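Local structure of actin binding protein family protein (Entamoeba histolytica HM-1:IMSS, 6K2F) at residues 10-15 and 22-27; 59-64 and 88-93. The protein probably binds actin monomers and inhibits their polymerization by sequestering them, this chain being the N-terminal ADF-homology domain of a twinfilin. All blocks are in the same frame, centred on the assembly; numbering follows the deposited sequence.

Both contacts are built on the central mixed sheet of the ADF-homology fold and follow one another along the chain, their centres about 20 Å apart. Contact 1 lays helix 6-18 against strand 23-29; contact 2 brings the loop leading into strand 62-68 against the turn ahead of helix 92-101, nearer the periphery of the domain. They join directly because strands 23-29 and 62-68 are antiparallel neighbours in the sheet: A26 N probably hydrogen-bonds to Y63 O at 2.8 Å, and Q25 NE2 to S62 OG at 3.1 Å. Beside these bonds, the F23 ring packs its CD1 on I64 CG2, 3.6 Å away.

Contact 1: residues 10-15 and 22-27; sequences NKFKDM and RFIQAT
With chi1 at -167°, M15 swings CG away from its backbone N and bends only at chi3, while I24 sets CG1 anti to its own carbonyl carbon (chi1 -57°), and the two side chains run alongside one another, pointing opposite ways. This is a helix-on-sheet packing of the ADF-homology fold: helix 6-18 lies over strand 23-29, the segments running nearly antiparallel at 166° with axes 9.7 Å apart. The M15 methyl CE reaches I24 CG1 at 3.8 Å. The sulfur sits by the residue just before the strand, M15 SD 3.7 Å from R22 N. I24 in turn pushes its CD1 against the helix backbone instead of a side-chain tip, coming within 3.7 Å of F12 CA and meeting the F12 ring obliquely. No hydrogen bond crosses the contact, so apolar burial carries it. On the helix side F12 also meets the W80 ring, and M15 touches I38 of strand 32-39. A classic beta bulge sets R22 and F23 opposite E39. R22 points away from the helix, its guanidinium gripped by salt bridges to D48 and E69 and by the carbonyls of T42 and R67; two carboxylates and two carbonyls probably compensate the charge of this buried group. One residue before F12, K11 C lies 4.1 Å from I24 CD1.

Contact 2: residues 59-64 and 88-93; sequences GEPSYI and DRAKVR
The chain at G59 takes a positive phi of 85°, and its CA lies nearest that of A90, 5.8 Å away. Two contacts form around that approach. A90 turns its CB toward the loop and rests on the P61 ring, with CB 3.9 Å from P61 CG and slightly farther from P61 CD. The same methyl lies 4.1 Å from G59 O. R89 comes in beside it, extended from CG to NE after a first torsion (chi1 74°) that tucks CG over the backbone, flanked by N and C. It lays one face of its guanidinium over G59, where R89 NH2 stands 3.8 Å from G59 CA. In the ADF-homology fold this joins the loop entering strand 62-68 to the turn that follows strand 77-85 and leads into helix 92-101, whose N-cap position is K91. The charge of R89 is met by E58, just before the glycine, through a salt bridge from NH2, so the guanidinium is held while it covers the backbone. Y85 OH hydrogen-bonds to G59 N and so helps fix the loop from the sheet side. P61, buried, packs also on P87 and on Y98 of the helix, while A90 touches K95 one turn into it.

Contact 1: residues 10-15 and 22-27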
ATOM      1  N   ASN A  10       5.265   4.433 -17.191  1.00 21.63           N
ATOM      2  CA  ASN A  10       5.497   2.990 -16.910  1.00 19.31           C
ATOM      3  C   ASN A  10       5.198   2.676 -15.435  1.00 20.94           C
ATOM      4  O   ASN A  10       4.522   1.661 -15.168  1.00 21.19           O
ATOM      5  CB  ASN A  10       6.925   2.578 -17.272  1.00 23.83           C
ATOM      6  CG  ASN A  10       7.244   1.150 -16.875  1.00 34.06           C
ATOM      7  OD1 ASN A  10       8.258   0.887 -16.229  1.00 59.79           O
ATOM      8  ND2 ASN A  10       6.373   0.226 -17.249  1.00 30.27           N
ATOM      9  N   LYS A  11       5.744   3.465 -14.506  1.00 20.07           N
ATOM     10  CA  LYS A  11       5.608   3.179 -13.061  1.00 18.83           C
ATOM     11  C   LYS A  11       4.140   3.350 -12.674  1.00 18.25           C
ATOM     12  O   LYS A  11       3.622   2.539 -11.891  1.00 19.62           O
ATOM     13  CB  LYS A  11       6.512   4.090 -12.229  1.00 25.04           C
ATOM     14  CG  LYS A  11       8.010   3.850 -12.367  1.00 41.19           C
ATOM     15  CD  LYS A  11       8.495   2.420 -12.202  1.00 79.12           C
ATOM     16  CE  LYS A  11       9.939   2.257 -12.631  1.00 89.25           C
ATOM     17  NZ  LYS A  11      10.155   2.725 -14.021  1.00 73.00           N
ATOM     18  N   PHE A  12       3.473   4.372 -13.209  1.00 17.23           N
ATOM     19  CA  PHE A  12       2.032   4.593 -12.974  1.00 15.22           C
ATOM     20  C   PHE A  12       1.245   3.379 -13.444  1.00 17.15           C
ATOM     21  O   PHE A  12       0.435   2.839 -12.669  1.00 16.91           O
ATOM     22  CB  PHE A  12       1.515   5.848 -13.670  1.00 17.23           C
ATOM     23  CG  PHE A  12       0.039   6.012 -13.430  1.00 17.41           C
ATOM     24  CD1 PHE A  12      -0.409   6.615 -12.264  1.00 19.64           C
ATOM     25  CD2 PHE A  12      -0.877   5.482 -14.314  1.00 19.58           C
ATOM     26  CE1 PHE A  12      -1.770   6.738 -12.035  1.00 25.15           C
ATOM     27  CE2 PHE A  12      -2.233   5.584 -14.060  1.00 22.87           C
ATOM     28  CZ  PHE A  12      -2.668   6.210 -12.919  1.00 20.71           C
ATOM     29  N   LYS A  13       1.462   2.947 -14.685  1.00 16.89           N
ATOM     30  CA  LYS A  13       0.690   1.808 -15.239  1.00 19.25           C
ATOM     31  C   LYS A  13       0.950   0.557 -14.407  1.00 17.53           C
ATOM     32  O   LYS A  13       0.007  -0.196 -14.203  1.00 21.33           O
ATOM     33  CB  LYS A  13       1.061   1.572 -16.698  1.00 21.68           C
ATOM     34  CG  LYS A  13       0.513   2.628 -17.638  1.00 25.59           C
ATOM     35  CD  LYS A  13       1.016   2.453 -19.065  1.00 32.26           C
ATOM     36  CE  LYS A  13       0.087   2.977 -20.145  1.00 59.02           C
ATOM     37  NZ  LYS A  13      -0.762   4.097 -19.675  1.00 74.46           N
ATOM     38  N   ASP A  14       2.192   0.359 -13.961  1.00 20.11           N
ATOM     39  CA  ASP A  14       2.565  -0.798 -13.117  1.00 19.50           C
ATOM     40  C   ASP A  14       1.800  -0.731 -11.792  1.00 18.51           C
ATOM     41  O   ASP A  14       1.156  -1.735 -11.420  1.00 22.25           O
ATOM     42  CB  ASP A  14       4.072  -0.883 -12.900  1.00 26.23           C
ATOM     43  CG  ASP A  14       4.449  -2.179 -12.203  1.00 44.65           C
ATOM     44  OD1 ASP A  14       3.907  -3.221 -12.608  1.00 46.46           O
ATOM     45  OD2 ASP A  14       5.236  -2.125 -11.237  1.00 48.84           O
ATOM     46  N   MET A  15       1.832   0.409 -11.107  1.00 17.01           N
ATOM     47  CA  MET A  15       1.135   0.560  -9.808  1.00 21.13           C
ATOM     48  C   MET A  15      -0.379   0.457 -10.011  1.00 18.17           C
ATOM     49  O   MET A  15      -1.057  -0.189  -9.182  1.00 19.37           O
ATOM     50  CB  MET A  15       1.487   1.889  -9.149  1.00 17.48           C
ATOM     51  CG  MET A  15       1.046   1.931  -7.704  1.00 22.55           C
ATOM     52  SD  MET A  15       1.595   3.412  -6.808  1.00 21.67           S
ATOM     53  CE  MET A  15       3.371   3.187  -6.823  1.00 27.82           C
ATOM     54  N   ARG A  22       0.930   2.935  -3.156  1.00 14.16           N
ATOM     55  CA  ARG A  22      -0.139   3.908  -2.867  1.00 13.21           C
ATOM     56  C   ARG A  22       0.024   5.167  -3.715  1.00 11.10           C
ATOM     57  O   ARG A  22      -0.999   5.672  -4.209  1.00 13.64           O
ATOM     58  CB  ARG A  22      -0.168   4.236  -1.377  1.00 12.88           C
ATOM     59  CG  ARG A  22      -1.262   5.233  -1.022  1.00 13.10           C
ATOM     60  CD  ARG A  22      -2.677   4.753  -1.326  1.00 15.43           C
ATOM     61  NE  ARG A  22      -3.055   3.657  -0.454  1.00 15.52           N
ATOM     62  CZ  ARG A  22      -4.168   2.956  -0.550  1.00 17.09           C
ATOM     63  NH1 ARG A  22      -5.043   3.192  -1.514  1.00 17.92           N
ATOM     64  NH2 ARG A  22      -4.399   1.976   0.306  1.00 18.58           N
ATOM     65  N   PHE A  23       1.210   5.769  -3.764  1.00 11.75           N
ATOM     66  CA  PHE A  23       1.309   7.032  -4.516  1.00 11.51           C
ATOM     67  C   PHE A  23       2.687   7.245  -5.122  1.00 10.82           C
ATOM     68  O   PHE A  23       3.672   6.660  -4.703  1.00 13.03           O
ATOM     69  CB  PHE A  23       0.852   8.210  -3.658  1.00 12.19           C
ATOM     70  CG  PHE A  23       1.675   8.600  -2.463  1.00 12.43           C
ATOM     71  CD1 PHE A  23       2.818   9.359  -2.594  1.00 14.56           C
ATOM     72  CD2 PHE A  23       1.192   8.362  -1.189  1.00 14.76           C
ATOM     73  CE1 PHE A  23       3.479   9.826  -1.474  1.00 15.17           C
ATOM     74  CE2 PHE A  23       1.855   8.839  -0.070  1.00 16.30           C
ATOM     75  CZ  PHE A  23       2.999   9.566  -0.215  1.00 16.11           C
ATOM     76  N   ILE A  24       2.670   8.119  -6.114  1.00 10.80           N
ATOM     77  CA  ILE A  24       3.873   8.557  -6.863  1.00 12.53           C
ATOM     78  C   ILE A  24       3.920  10.069  -6.771  1.00 11.44           C
ATOM     79  O   ILE A  24       2.941  10.715  -7.099  1.00 13.16           O
ATOM     80  CB  ILE A  24       3.826   8.102  -8.326  1.00 14.76           C
ATOM     81  CG1 ILE A  24       3.681   6.585  -8.433  1.00 15.66           C
ATOM     82  CG2 ILE A  24       5.048   8.629  -9.064  1.00 15.15           C
ATOM     83  CD1 ILE A  24       3.268   6.096  -9.821  1.00 20.71           C
ATOM     84  N   GLN A  25       5.014  10.601  -6.266  1.00 12.88           N
ATOM     85  CA  GLN A  25       5.244  12.058  -6.275  1.00 11.46           C
ATOM     86  C   GLN A  25       6.000  12.355  -7.554  1.00 11.93           C
ATOM     87  O   GLN A  25       6.929  11.567  -7.882  1.00 14.81           O
ATOM     88  CB  GLN A  25       6.048  12.525  -5.075  1.00 13.09           C
ATOM     89  CG  GLN A  25       6.206  14.041  -5.021  1.00 15.85           C
ATOM     90  CD  GLN A  25       6.947  14.432  -3.770  1.00 18.25           C
ATOM     91  OE1 GLN A  25       7.791  13.691  -3.278  1.00 16.51           O
ATOM     92  NE2 GLN A  25       6.638  15.604  -3.262  1.00 15.61           N
ATOM     93  N   ALA A  26       5.599  13.400  -8.265  1.00 13.07           N
ATOM     94  CA  ALA A  26       6.264  13.764  -9.531  1.00 13.15           C
ATOM     95  C   ALA A  26       6.543  15.260  -9.537  1.00 12.97           C
ATOM     96  O   ALA A  26       5.778  16.027  -8.953  1.00 13.79           O
ATOM     97  CB  ALA A  26       5.415  13.351 -10.703  1.00 16.71           C
ATOM     98  N   THR A  27       7.611  15.668 -10.203  1.00 14.85           N
ATOM     99  CA  THR A  27       7.933  17.096 -10.393  1.00 14.48           C
ATOM    100  C   THR A  27       8.312  17.322 -11.847  1.00 13.82           C
ATOM    101  O   THR A  27       8.697  16.371 -12.551  1.00 15.75           O
ATOM    102  CB  THR A  27       9.055  17.606  -9.475  1.00 19.66           C
ATOM    103  OG1 THR A  27      10.251  16.872  -9.735  1.00 22.25           O
ATOM    104  CG2 THR A  27       8.699  17.466  -8.013  1.00 20.16           C
TER

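Contact 2: residues 59-64 and 88-93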
ATOM      1  N   GLY A  59       7.016  25.349  -0.291  1.00 13.61           N
ATOM      2  CA  GLY A  59       7.368  26.343  -1.323  1.00 16.10           C
ATOM      3  C   GLY A  59       7.733  25.716  -2.645  1.00 16.75           C
ATOM      4  O   GLY A  59       7.931  26.504  -3.588  1.00 20.43           O
ATOM      5  N   GLU A  60       7.842  24.377  -2.729  1.00 14.07           N
ATOM      6  CA  GLU A  60       8.235  23.656  -3.975  1.00 13.91           C
ATOM      7  C   GLU A  60       7.009  22.941  -4.528  1.00 13.96           C
ATOM      8  O   GLU A  60       6.524  22.015  -3.901  1.00 15.10           O
ATOM      9  CB  GLU A  60       9.333  22.646  -3.667  1.00 17.91           C
ATOM     10  CG  GLU A  60      10.643  23.292  -3.247  1.00 21.93           C
ATOM     11  CD  GLU A  60      11.845  22.354  -3.179  1.00 39.00           C
ATOM     12  OE1 GLU A  60      11.710  21.153  -3.535  1.00 46.35           O
ATOM     13  OE2 GLU A  60      12.912  22.824  -2.742  1.00 42.85           O
ATOM     14  N   PRO A  61       6.463  23.344  -5.693  1.00 13.41           N
ATOM     15  CA  PRO A  61       5.337  22.637  -6.271  1.00 11.86           C
ATOM     16  C   PRO A  61       5.687  21.170  -6.530  1.00 12.61           C
ATOM     17  O   PRO A  61       6.766  20.841  -6.908  1.00 14.38           O
ATOM     18  CB  PRO A  61       5.011  23.405  -7.548  1.00 15.82           C
ATOM     19  CG  PRO A  61       5.619  24.773  -7.328  1.00 17.03           C
ATOM     20  CD  PRO A  61       6.851  24.513  -6.494  1.00 15.15           C
ATOM     21  N   SER A  62       4.698  20.299  -6.331  1.00 12.12           N
ATOM     22  CA  SER A  62       4.820  18.883  -6.737  1.00 12.32           C
ATOM     23  C   SER A  62       3.444  18.312  -6.978  1.00 12.71           C
ATOM     24  O   SER A  62       2.439  18.900  -6.522  1.00 11.92           O
ATOM     25  CB  SER A  62       5.626  18.033  -5.785  1.00 12.79           C
ATOM     26  OG  SER A  62       5.014  17.909  -4.516  1.00 15.64           O
ATOM     27  N   TYR A  63       3.402  17.228  -7.730  1.00 13.60           N
ATOM     28  CA  TYR A  63       2.180  16.434  -7.916  1.00 11.20           C
ATOM     29  C   TYR A  63       2.277  15.146  -7.120  1.00 13.18           C
ATOM     30  O   TYR A  63       3.344  14.534  -7.034  1.00 12.50           O
ATOM     31  CB  TYR A  63       2.003  16.050  -9.371  1.00 14.08           C
ATOM     32  CG  TYR A  63       1.962  17.194 -10.340  1.00 11.77           C
ATOM     33  CD1 TYR A  63       0.897  18.068 -10.370  1.00 12.77           C
ATOM     34  CD2 TYR A  63       2.969  17.365 -11.275  1.00 12.45           C
ATOM     35  CE1 TYR A  63       0.836  19.101 -11.292  1.00 12.85           C
ATOM     36  CE2 TYR A  63       2.907  18.364 -12.222  1.00 14.77           C
ATOM     37  CZ  TYR A  63       1.849  19.247 -12.234  1.00 15.56           C
ATOM     38  OH  TYR A  63       1.851  20.244 -13.170  1.00 16.07           O
ATOM     39  N   ILE A  64       1.137  14.685  -6.624  1.00 11.06           N
ATOM     40  CA  ILE A  64       1.026  13.326  -6.026  1.00 13.23           C
ATOM     41  C   ILE A  64      -0.096  12.601  -6.755  1.00 14.59           C
ATOM     42  O   ILE A  64      -1.203  13.112  -6.795  1.00 13.22           O
ATOM     43  CB  ILE A  64       0.681  13.340  -4.528  1.00 15.60           C
ATOM     44  CG1 ILE A  64       1.577  14.260  -3.702  1.00 22.31           C
ATOM     45  CG2 ILE A  64       0.688  11.899  -4.025  1.00 16.73           C
ATOM     46  CD1 ILE A  64       2.914  13.715  -3.471  1.00 22.15           C
ATOM     47  N   ASP A  88       1.411  29.371  -3.051  1.00 16.07           N
ATOM     48  CA  ASP A  88       1.193  30.737  -3.585  1.00 16.13           C
ATOM     49  C   ASP A  88       2.532  31.464  -3.722  1.00 18.81           C
ATOM     50  O   ASP A  88       2.616  32.355  -4.585  1.00 19.97           O
ATOM     51  CB  ASP A  88       0.262  31.540  -2.685  1.00 17.88           C
ATOM     52  CG  ASP A  88      -1.193  31.142  -2.743  1.00 25.12           C
ATOM     53  OD1 ASP A  88      -1.608  30.570  -3.775  1.00 25.76           O
ATOM     54  OD2 ASP A  88      -1.905  31.453  -1.765  1.00 26.33           O
ATOM     55  N   ARG A  89       3.539  31.140  -2.898  1.00 17.58           N
ATOM     56  CA  ARG A  89       4.798  31.934  -2.916  1.00 18.01           C
ATOM     57  C   ARG A  89       5.729  31.403  -4.010  1.00 18.80           C
ATOM     58  O   ARG A  89       6.755  32.109  -4.279  1.00 21.18           O
ATOM     59  CB  ARG A  89       5.514  31.942  -1.563  1.00 18.26           C
ATOM     60  CG  ARG A  89       6.229  30.652  -1.192  1.00 18.69           C
ATOM     61  CD  ARG A  89       6.844  30.831   0.186  1.00 19.79           C
ATOM     62  NE  ARG A  89       7.697  29.725   0.563  1.00 18.71           N
ATOM     63  CZ  ARG A  89       8.995  29.634   0.271  1.00 21.49           C
ATOM     64  NH1 ARG A  89       9.578  30.569  -0.459  1.00 25.91           N
ATOM     65  NH2 ARG A  89       9.680  28.579   0.673  1.00 25.52           N
ATOM     66  N   ALA A  90       5.413  30.283  -4.656  1.00 20.57           N
ATOM     67  CA  ALA A  90       6.199  29.808  -5.813  1.00 19.50           C
ATOM     68  C   ALA A  90       6.152  30.930  -6.863  1.00 18.30           C
ATOM     69  O   ALA A  90       5.152  31.702  -6.949  1.00 21.07           O
ATOM     70  CB  ALA A  90       5.691  28.491  -6.330  1.00 18.70           C
ATOM     71  N   LYS A  91       7.233  31.095  -7.612  1.00 20.57           N
ATOM     72  CA  LYS A  91       7.306  32.177  -8.615  1.00 25.04           C
ATOM     73  C   LYS A  91       6.189  31.974  -9.648  1.00 20.10           C
ATOM     74  O   LYS A  91       5.799  30.807  -9.924  1.00 19.67           O
ATOM     75  CB  LYS A  91       8.701  32.238  -9.243  1.00 27.45           C
ATOM     76  CG  LYS A  91       9.811  32.668  -8.290  1.00 51.53           C
ATOM     77  CD  LYS A  91       9.455  33.842  -7.388  1.00 77.04           C
ATOM     78  CE  LYS A  91      10.622  34.360  -6.572  1.00 91.43           C
ATOM     79  NZ  LYS A  91      10.904  33.497  -5.400  1.00 95.47           N
ATOM     80  N   VAL A  92       5.709  33.073 -10.229  1.00 21.34           N
ATOM     81  CA  VAL A  92       4.545  33.024 -11.162  1.00 27.44           C
ATOM     82  C   VAL A  92       4.838  32.040 -12.308  1.00 21.90           C
ATOM     83  O   VAL A  92       3.951  31.244 -12.617  1.00 22.51           O
ATOM     84  CB  VAL A  92       4.151  34.423 -11.662  1.00 30.13           C
ATOM     85  CG1 VAL A  92       3.151  34.341 -12.801  1.00 34.63           C
ATOM     86  CG2 VAL A  92       3.593  35.273 -10.528  1.00 36.37           C
ATOM     87  N   ARG A  93       6.050  32.027 -12.875  1.00 24.72           N
ATOM     88  CA  ARG A  93       6.387  31.085 -13.992  1.00 27.10           C
ATOM     89  C   ARG A  93       6.138  29.633 -13.540  1.00 26.02           C
ATOM     90  O   ARG A  93       5.529  28.857 -14.308  1.00 23.44           O
ATOM     91  CB  ARG A  93       7.821  31.364 -14.479  1.00 31.71           C
ATOM     92  CG  ARG A  93       8.375  30.419 -15.549  1.00 36.15           C
ATOM     93  CD  ARG A  93       9.114  29.236 -14.918  1.00 46.60           C
ATOM     94  NE  ARG A  93       9.709  28.256 -15.835  1.00 47.65           N
ATOM     95  CZ  ARG A  93      10.220  27.076 -15.457  1.00 56.78           C
ATOM     96  NH1 ARG A  93      10.235  26.718 -14.182  1.00 90.33           N
ATOM     97  NH2 ARG A  93      10.731  26.256 -16.354  1.00 62.32           N
TER